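Local coordinates for integron gene cassette protein HFX_CASS3 (Uncultured bacterium, PDB 3FYN), which is of unknown function but belongs to the GNAT acetyltransferase family and so probably transfers an acyl group from a coenzyme A thioester, at residues Trp74-Gly79 / Ala119-Thr124. Numbering follows the deposited sequence. Where two conformers were deposited one is given.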
loop_
_atom_site.group_PDB
_atom_site.type_symbol
_atom_site.label_atom_id
_atom_site.label_comp_id
_atom_site.label_asym_id
_atom_site.label_seq_id
_atom_site.Cartn_x
_atom_site.Cartn_y
_atom_site.Cartn_z
ATOM N N TRP A 74 -7.998 -12.213 9.436
ATOM C CA TRP A 74 -9.081 -13.165 9.673
ATOM C C TRP A 74 -8.556 -14.583 9.503
ATOM O O TRP A 74 -7.667 -14.827 8.682
ATOM C CB TRP A 74 -10.216 -12.957 8.675
ATOM C CG TRP A 74 -11.036 -11.732 8.864
ATOM C CD1 TRP A 74 -12.241 -11.644 9.512
ATOM C CD2 TRP A 74 -10.759 -10.424 8.357
ATOM N NE1 TRP A 74 -12.721 -10.360 9.448
ATOM C CE2 TRP A 74 -11.826 -9.588 8.753
ATOM C CE3 TRP A 74 -9.706 -9.872 7.613
ATOM C CZ2 TRP A 74 -11.877 -8.235 8.426
ATOM C CZ3 TRP A 74 -9.761 -8.524 7.288
ATOM C CH2 TRP A 74 -10.840 -7.722 7.696
ATOM N N LEU A 75 -9.119 -15.513 10.272
ATOM C CA LEU A 75 -8.828 -16.928 10.119
ATOM C C LEU A 75 -10.012 -17.590 9.443
ATOM O O LEU A 75 -11.155 -17.154 9.603
ATOM C CB LEU A 75 -8.575 -17.585 11.476
ATOM C CG LEU A 75 -7.150 -17.381 12.004
ATOM C CD1 LEU A 75 -7.087 -17.503 13.518
ATOM C CD2 LEU A 75 -6.193 -18.357 11.343
ATOM N N ILE A 76 -9.724 -18.636 8.679
ATOM C CA ILE A 76 -10.744 -19.363 7.948
ATOM C C ILE A 76 -10.902 -20.706 8.628
ATOM O O ILE A 76 -9.951 -21.481 8.711
ATOM C CB ILE A 76 -10.332 -19.538 6.479
ATOM C CG1 ILE A 76 -10.128 -18.162 5.832
ATOM C CG2 ILE A 76 -11.378 -20.346 5.716
ATOM C CD1 ILE A 76 -9.531 -18.214 4.443
ATOM N N ALA A 77 -12.101 -20.957 9.139
ATOM C CA ALA A 77 -12.351 -22.119 9.984
ATOM C C ALA A 77 -13.089 -23.235 9.263
ATOM O O ALA A 77 -13.953 -22.991 8.427
ATOM C CB ALA A 77 -13.126 -21.705 11.226
ATOM N N GLU A 78 -12.732 -24.465 9.602
ATOM C CA GLU A 78 -13.456 -25.639 9.143
ATOM C C GLU A 78 -13.420 -26.634 10.293
ATOM O O GLU A 78 -12.349 -27.074 10.696
ATOM C CB GLU A 78 -12.775 -26.222 7.906
ATOM C CG GLU A 78 -13.503 -27.381 7.263
ATOM C CD GLU A 78 -12.762 -27.924 6.055
ATOM O OE1 GLU A 78 -11.571 -28.278 6.193
ATOM O OE2 GLU A 78 -13.370 -28.001 4.967
ATOM N N GLY A 79 -14.585 -26.971 10.838
ATOM C CA GLY A 79 -14.644 -27.840 12.001
ATOM C C GLY A 79 -13.903 -27.246 13.187
ATOM O O GLY A 79 -14.178 -26.118 13.599
ATOM N N ALA A 119 -13.499 -17.481 -1.550
ATOM C CA ALA A 119 -14.496 -16.494 -1.946
ATOM C C ALA A 119 -15.115 -15.843 -0.719
ATOM O O ALA A 119 -15.309 -14.629 -0.681
ATOM C CB ALA A 119 -15.571 -17.146 -2.806
ATOM N N ALA A 120 -15.426 -16.656 0.287
ATOM C CA ALA A 120 -15.998 -16.141 1.526
ATOM C C ALA A 120 -15.030 -15.204 2.236
ATOM O O ALA A 120 -15.428 -14.148 2.735
ATOM C CB ALA A 120 -16.413 -17.286 2.449
ATOM N N ALA A 121 -13.760 -15.591 2.281
ATOM C CA ALA A 121 -12.738 -14.764 2.911
ATOM C C ALA A 121 -12.623 -13.394 2.247
ATOM O O ALA A 121 -12.523 -12.376 2.931
ATOM C CB ALA A 121 -11.380 -15.482 2.907
ATOM N N LEU A 122 -12.620 -13.373 0.917
ATOM C CA LEU A 122 -12.526 -12.115 0.182
ATOM C C LEU A 122 -13.747 -11.222 0.402
ATOM O O LEU A 122 -13.618 -10.006 0.502
ATOM C CB LEU A 122 -12.292 -12.365 -1.311
ATOM C CG LEU A 122 -10.918 -12.937 -1.677
ATOM C CD1 LEU A 122 -10.914 -13.432 -3.115
ATOM C CD2 LEU A 122 -9.799 -11.915 -1.456
ATOM N N GLN A 123 -14.928 -11.826 0.479
ATOM C CA GLN A 123 -16.140 -11.060 0.745
ATOM C C GLN A 123 -16.094 -10.435 2.131
ATOM O O GLN A 123 -16.528 -9.301 2.329
ATOM C CB GLN A 123 -17.379 -11.940 0.592
ATOM C CG GLN A 123 -17.720 -12.235 -0.852
ATOM C CD GLN A 123 -17.886 -10.967 -1.669
ATOM O OE1 GLN A 123 -18.748 -10.138 -1.380
ATOM N NE2 GLN A 123 -17.055 -10.809 -2.691
ATOM N N THR A 124 -15.551 -11.176 3.089
ATOM C CA THR A 124 -15.405 -10.676 4.448
ATOM C C THR A 124 -14.459 -9.479 4.499
ATOM O O THR A 124 -14.747 -8.476 5.149
ATOM C CB THR A 124 -14.909 -11.785 5.389
ATOM O OG1 THR A 124 -15.907 -12.805 5.463
ATOM C CG2 THR A 124 -14.668 -11.236 6.780
#
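Thr-124 sets its methyl over one face of the Trp-74 indole, and one helical turn earlier Ala-121 meets Ile-76; with these two pairs a helix packs on the central sheet of a GNAT fold. The contact illustrates how small residues on a helix go with a near approach to a strand: helix 117-131 offers an alanine and a threonine, strand 71-78 the larger Trp-74 and Ile-76, and the alanine is consistent with the 7.1 Å between CA of Ile-76 and CA of Ala-121. In Thr-124 the methyl CG2 stands anti to the backbone N (OG1 takes chi1 -65°), which carries it down onto the pyrrole part of the indole. It lies 3.7 Å from the centroid of that five-membered ring and 24° off the ring normal, a CH-pi contact displaced toward the rim; the ring atom nearest to CG2 of Thr-124 is NE1 of Trp-74, at 3.4 Å. The ring and the threonine side chain meet at a slant. Val-26 of the neighbouring strand touches both Trp-74 and Thr-124, while Ile-86 and Leu-88 of strand 81-93 also pack against the indole. At the second pair the isoleucine reaches across with its longer branch, CG1 to CD1, which is extended (chi2 172°), and Phe-106 and Val-108 of strand 98-108 continue this apolar layer on Ala-121 and Ile-76 respectively. No hydrogen bond joins the two segments; the isoleucine methyl CD1 ends 3.6 Å from CB of Ala-121.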